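Local coordinates for [Ribosomal protein bS18]-alanine N-acetyltransferase (Escherichia coli O157:H7, PDB 5ISV) that probably acetylates the N-terminal alanine of ribosomal protein bS18, taking the acetyl group from acetyl-CoA, at residues 17-22 and 68-73; 118-123 and 142-147. All coordinates share one frame; numbering follows the deposited sequence. Where two conformers were deposited one is given.

Interaction 1: residues 17-22 and 68-73; sequences HIEQRA and NIAVDP
Between the side chains of Ile18 and Ala22, one helical turn apart on helix 12-22, lies a shallow hollow, and the methyl of Ala70 is the bump that fills it, 4.0 Å from Ile18 CG2 and equally far from Ala22 CB. The single methyl of alanine suits this close approach, the axes passing 7.9 Å apart at 75°. Ile18 CG2, anti to its backbone N, rests against the backbone N of Asp72. This is the GNAT fold, with an N-terminal helix packed on the end of the central strand whose residues Ile69 to Val71 are predicted to bind acetyl-CoA. Past the strand, Pro73 CG lies over one face of the Arg21 guanidinium, while its CD rests against Arg21 CB. Arg21, bent at chi3 (49°), grips Asp72 in a side-on salt bridge of two hydrogen bonds, NE to OD2 at 2.7 Å and NH2 to OD1 at 2.9 Å and 176°. Both oxygens use syn lone pairs, and the planes are nearly coplanar. At the other end Glu19, folded at chi2, meets Asn68 tip to tip; ND2 donates to OE1 (2.9 Å) from above the carboxylate plane, while OE2 accepts from Trp27 N and His23 ND1.

Interaction 2: residues 118-123 and 142-147; sequences LGFNEA and MALPIS
Phe120 has its CG anti to the carbonyl carbon, and chi2 of 84° turns the ring so that one face meets Leu144. The backbone of Leu144 puts its CB over that ring, and CG anti to the backbone N (chi1 174°), together with chi2, directs the two methyls. The CB stands 3.6 Å from the centroid of the Phe120 ring, 11° off the normal, a CH-pi contact over the centre of the face. The branched end of leucine then divides: CD2 reaches the ring's CE1 and CZ, while CD1 lies against the backbone of Gly119, 3.5 Å from its O. Gly119, with positive phi, closes helix 109-117 in a Schellman motif; glycine suits both this backbone shape and the place taken by Leu144 CD1, where a CB would clash. Met142 adds its CB near Phe120 CD2, and its chain, bent at chi3, brings CE to Phe120 CB.

The strands join as an antiparallel pair. Asn121 and Ala143 form the hydrogen-bonded pair, each N to the other's O at 2.9 Å, and Glu122 faces Met142 in the next, non-hydrogen-bonded pair. On the face carrying Asn121 and Ala143, Asn121 ND2 lies near Pro145 CD and donates to a water, which in turn donates to Ala143 O. That oxygen thus takes a backbone N-H and a water, with a CA-H...O contact from Phe120 besides.

Strand 121-129 is one edge strand of the sheet and forms a hairpin with strand 136-145, which on its other edge pairs with strand 99-105. Phe120 packs on Leu100 and Leu102 of that strand and meets the ring of Tyr115, the predicted proton donor, while Leu144 touches Ile89 of helix 80-94.

In the fold
Interaction 1 and interaction 2 rest on the same mixed sheet, on opposite sides of the chain's centre, with their own centres 23 Å apart and their nearest atoms about 8 Å apart without touching. Strand 99-105 lies between strand 63-71, used by interaction 1, and strand 136-145, used by interaction 2, and it carries Glu103, the predicted proton acceptor. The Asn68 side chain lies about 8 Å from that of Tyr115 and about 10 Å from that of Glu103; the Phe120 side chain is about 4 Å from that of Tyr115, and the Met142 side chain about 7 Å from that of Glu103.

Interaction 1: residues 17-22 and 68-73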
loop_
_atom_site.group_PDB
_atom_site.type_symbol
_atom_site.label_atom_id
_atom_site.label_comp_id
_atom_site.label_asym_id
_atom_site.label_seq_id
_atom_site.Cartn_x
_atom_site.Cartn_y
_atom_site.Cartn_z
ATOM N N HIS A 17 -11.844 11.014 2.587
ATOM C CA HIS A 17 -11.705 11.969 3.682
ATOM C C HIS A 17 -10.300 11.862 4.346
ATOM O O HIS A 17 -9.651 12.863 4.613
ATOM C CB HIS A 17 -12.882 11.733 4.680
ATOM C CG HIS A 17 -12.873 12.614 5.904
ATOM N ND1 HIS A 17 -13.232 13.943 5.874
ATOM C CD2 HIS A 17 -12.530 12.347 7.189
ATOM C CE1 HIS A 17 -13.162 14.447 7.095
ATOM N NE2 HIS A 17 -12.719 13.504 7.909
ATOM N N ILE A 18 -9.826 10.642 4.559
ATOM C CA ILE A 18 -8.453 10.423 5.057
ATOM C C ILE A 18 -7.394 10.968 4.090
ATOM O O ILE A 18 -6.474 11.661 4.478
ATOM C CB ILE A 18 -8.225 8.932 5.369
ATOM C CG1 ILE A 18 -9.084 8.529 6.586
ATOM C CG2 ILE A 18 -6.759 8.627 5.632
ATOM C CD1 ILE A 18 -9.077 7.076 6.942
ATOM N N GLU A 19 -7.584 10.649 2.826
ATOM C CA GLU A 19 -6.646 11.102 1.801
ATOM C C GLU A 19 -6.471 12.660 1.799
ATOM O O GLU A 19 -5.327 13.144 1.697
ATOM C CB GLU A 19 -7.147 10.582 0.464
ATOM C CG GLU A 19 -6.313 11.004 -0.740
ATOM C CD GLU A 19 -5.057 10.182 -0.924
ATOM O OE1 GLU A 19 -4.877 9.179 -0.233
ATOM O OE2 GLU A 19 -4.222 10.551 -1.778
ATOM N N GLN A 20 -7.570 13.416 1.959
ATOM C CA GLN A 20 -7.504 14.894 2.060
ATOM C C GLN A 20 -6.733 15.424 3.249
ATOM O O GLN A 20 -6.108 16.485 3.200
ATOM C CB GLN A 20 -8.919 15.495 2.154
ATOM C CG GLN A 20 -9.848 15.170 1.027
ATOM C CD GLN A 20 -9.169 15.123 -0.324
ATOM O OE1 GLN A 20 -8.611 16.124 -0.806
ATOM N NE2 GLN A 20 -9.161 13.935 -0.920
ATOM N N ARG A 21 -6.820 14.690 4.338
ATOM C CA ARG A 21 -6.188 15.074 5.567
ATOM C C ARG A 21 -4.737 14.636 5.567
ATOM O O ARG A 21 -3.902 15.339 6.111
ATOM C CB ARG A 21 -6.991 14.456 6.723
ATOM C CG ARG A 21 -8.378 15.079 6.901
ATOM C CD ARG A 21 -9.285 14.244 7.808
ATOM N NE ARG A 21 -8.604 13.875 9.031
ATOM C CZ ARG A 21 -8.412 14.673 10.078
ATOM N NH1 ARG A 21 -8.836 15.930 10.065
ATOM N NH2 ARG A 21 -7.749 14.190 11.128
ATOM N N ALA A 22 -4.446 13.483 4.944
ATOM C CA ALA A 22 -3.126 12.847 5.021
ATOM C C ALA A 22 -2.114 13.215 3.932
ATOM O O ALA A 22 -0.916 13.302 4.175
ATOM C CB ALA A 22 -3.301 11.344 5.051
ATOM N N ASN A 68 -1.820 2.942 -3.240
ATOM C CA ASN A 68 -1.908 4.028 -2.295
ATOM C C ASN A 68 -2.093 3.446 -0.897
ATOM O O ASN A 68 -2.699 2.422 -0.759
ATOM C CB ASN A 68 -3.114 4.914 -2.623
ATOM C CG ASN A 68 -3.041 6.285 -1.964
ATOM O OD1 ASN A 68 -2.051 6.654 -1.361
ATOM N ND2 ASN A 68 -4.124 7.039 -2.067
ATOM N N ILE A 69 -1.526 4.165 0.067
ATOM C CA ILE A 69 -1.775 3.852 1.489
ATOM C C ILE A 69 -1.740 5.174 2.197
ATOM O O ILE A 69 -1.000 6.061 1.852
ATOM C CB ILE A 69 -0.716 2.866 2.030
ATOM C CG1 ILE A 69 -1.024 2.408 3.482
ATOM C CG2 ILE A 69 0.702 3.450 1.899
ATOM C CD1 ILE A 69 -0.205 1.209 3.942
ATOM N N ALA A 70 -2.596 5.301 3.233
ATOM C CA ALA A 70 -2.626 6.522 4.059
ATOM C C ALA A 70 -3.089 6.178 5.446
ATOM O O ALA A 70 -3.890 5.262 5.645
ATOM C CB ALA A 70 -3.537 7.616 3.488
ATOM N N VAL A 71 -2.543 6.946 6.377
ATOM C CA VAL A 71 -3.021 6.937 7.784
ATOM C C VAL A 71 -3.496 8.340 8.125
ATOM O O VAL A 71 -2.799 9.318 7.879
ATOM C CB VAL A 71 -1.932 6.451 8.773
ATOM C CG1 VAL A 71 -2.392 6.628 10.220
ATOM C CG2 VAL A 71 -1.617 4.975 8.566
ATOM N N ASP A 72 -4.681 8.430 8.736
ATOM C CA ASP A 72 -5.220 9.714 9.121
ATOM C C ASP A 72 -4.261 10.402 10.113
ATOM O O ASP A 72 -3.723 9.725 10.987
ATOM C CB ASP A 72 -6.593 9.512 9.757
ATOM C CG ASP A 72 -7.261 10.797 10.065
ATOM O OD1 ASP A 72 -6.894 11.468 11.060
ATOM O OD2 ASP A 72 -8.108 11.182 9.237
ATOM N N PRO A 73 -3.995 11.711 9.950
ATOM C CA PRO A 73 -2.976 12.335 10.826
ATOM C C PRO A 73 -3.243 12.287 12.340
ATOM O O PRO A 73 -2.290 12.400 13.112
ATOM C CB PRO A 73 -2.896 13.795 10.345
ATOM C CG PRO A 73 -4.053 13.995 9.430
ATOM C CD PRO A 73 -4.483 12.650 8.920
#

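Interaction 2: residues 118-123 and 142-147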
loop_
_atom_site.group_PDB
_atom_site.type_symbol
_atom_site.label_atom_id
_atom_site.label_comp_id
_atom_site.label_asym_id
_atom_site.label_seq_id
_atom_site.Cartn_x
_atom_site.Cartn_y
_atom_site.Cartn_z
ATOM N N LEU A 118 10.442 -4.165 6.700
ATOM C CA LEU A 118 9.511 -5.206 6.317
ATOM C C LEU A 118 10.007 -6.159 5.237
ATOM O O LEU A 118 9.294 -7.094 4.881
ATOM C CB LEU A 118 8.175 -4.597 5.882
ATOM C CG LEU A 118 7.389 -3.823 6.930
ATOM C CD1 LEU A 118 6.195 -3.116 6.320
ATOM C CD2 LEU A 118 6.931 -4.747 8.047
ATOM N N GLY A 119 11.192 -5.897 4.712
ATOM C CA GLY A 119 11.824 -6.765 3.703
ATOM C C GLY A 119 11.857 -6.186 2.316
ATOM O O GLY A 119 12.354 -6.863 1.388
ATOM N N PHE A 120 11.337 -4.971 2.111
ATOM C CA PHE A 120 11.360 -4.373 0.741
ATOM C C PHE A 120 12.796 -3.992 0.330
ATOM O O PHE A 120 13.564 -3.531 1.160
ATOM C CB PHE A 120 10.487 -3.121 0.663
ATOM C CG PHE A 120 8.995 -3.382 0.599
ATOM C CD1 PHE A 120 8.239 -3.593 1.763
ATOM C CD2 PHE A 120 8.314 -3.347 -0.626
ATOM C CE1 PHE A 120 6.883 -3.796 1.667
ATOM C CE2 PHE A 120 6.961 -3.552 -0.692
ATOM C CZ PHE A 120 6.232 -3.759 0.446
ATOM N N ASN A 121 13.106 -4.162 -0.961
ATOM C CA ASN A 121 14.399 -3.791 -1.545
ATOM C C ASN A 121 14.103 -2.725 -2.588
ATOM O O ASN A 121 13.112 -2.838 -3.282
ATOM C CB ASN A 121 15.020 -4.979 -2.277
ATOM C CG ASN A 121 15.035 -6.248 -1.446
ATOM O OD1 ASN A 121 15.747 -6.330 -0.452
ATOM N ND2 ASN A 121 14.220 -7.236 -1.828
ATOM N N GLU A 122 14.963 -1.729 -2.729
ATOM C CA GLU A 122 14.902 -0.806 -3.888
ATOM C C GLU A 122 15.147 -1.597 -5.182
ATOM O O GLU A 122 16.166 -2.265 -5.296
ATOM C CB GLU A 122 15.977 0.275 -3.750
ATOM C CG GLU A 122 16.040 1.261 -4.908
ATOM C CD GLU A 122 17.106 2.316 -4.705
ATOM O OE1 GLU A 122 16.996 3.086 -3.733
ATOM O OE2 GLU A 122 18.057 2.368 -5.512
ATOM N N ALA A 123 14.216 -1.515 -6.129
ATOM C CA ALA A 123 14.323 -2.198 -7.399
ATOM C C ALA A 123 14.898 -1.229 -8.412
ATOM O O ALA A 123 15.740 -1.603 -9.194
ATOM C CB ALA A 123 12.954 -2.708 -7.851
ATOM N N MET A 142 10.051 0.011 -4.951
ATOM C CA MET A 142 10.479 -1.052 -4.047
ATOM C C MET A 142 9.705 -2.342 -4.288
ATOM O O MET A 142 8.504 -2.316 -4.636
ATOM C CB MET A 142 10.358 -0.583 -2.583
ATOM C CG MET A 142 10.949 0.797 -2.326
ATOM S SD MET A 142 11.010 1.236 -0.583
ATOM C CE MET A 142 12.402 0.265 -0.073
ATOM N N ALA A 143 10.383 -3.461 -4.043
ATOM C CA ALA A 143 9.795 -4.799 -4.214
ATOM C C ALA A 143 10.017 -5.680 -2.970
ATOM O O ALA A 143 11.092 -5.696 -2.396
ATOM C CB ALA A 143 10.401 -5.479 -5.457
ATOM N N LEU A 144 8.980 -6.413 -2.601
ATOM C CA LEU A 144 9.028 -7.380 -1.537
ATOM C C LEU A 144 8.698 -8.773 -2.088
ATOM O O LEU A 144 7.592 -9.022 -2.524
ATOM C CB LEU A 144 8.035 -6.997 -0.469
ATOM C CG LEU A 144 7.902 -8.055 0.642
ATOM C CD1 LEU A 144 9.162 -8.178 1.476
ATOM C CD2 LEU A 144 6.734 -7.717 1.562
ATOM N N PRO A 145 9.676 -9.679 -2.064
ATOM C CA PRO A 145 9.359 -11.090 -2.349
ATOM C C PRO A 145 8.477 -11.649 -1.220
ATOM O O PRO A 145 8.776 -11.391 -0.069
ATOM C CB PRO A 145 10.737 -11.763 -2.417
ATOM C CG PRO A 145 11.665 -10.638 -2.677
ATOM C CD PRO A 145 11.115 -9.457 -1.931
ATOM N N ILE A 146 7.441 -12.383 -1.584
ATOM C CA ILE A 146 6.533 -12.970 -0.634
ATOM C C ILE A 146 6.595 -14.495 -0.720
ATOM O O ILE A 146 7.230 -15.133 0.102
ATOM C CB ILE A 146 5.108 -12.377 -0.810
ATOM C CG1 ILE A 146 5.190 -10.875 -0.467
ATOM C CG2 ILE A 146 4.090 -13.060 0.119
ATOM C CD1 ILE A 146 3.892 -10.123 -0.572
ATOM N N SER A 147 5.957 -15.092 -1.720
ATOM C CA SER A 147 5.787 -16.536 -1.755
ATOM C C SER A 147 6.968 -17.248 -2.459
ATOM O O SER A 147 7.609 -16.730 -3.411
ATOM C CB SER A 147 4.461 -16.918 -2.430
ATOM O OG SER A 147 3.355 -16.315 -1.733
HETATM O O HOH W 1 13.204 -7.261 -4.050
#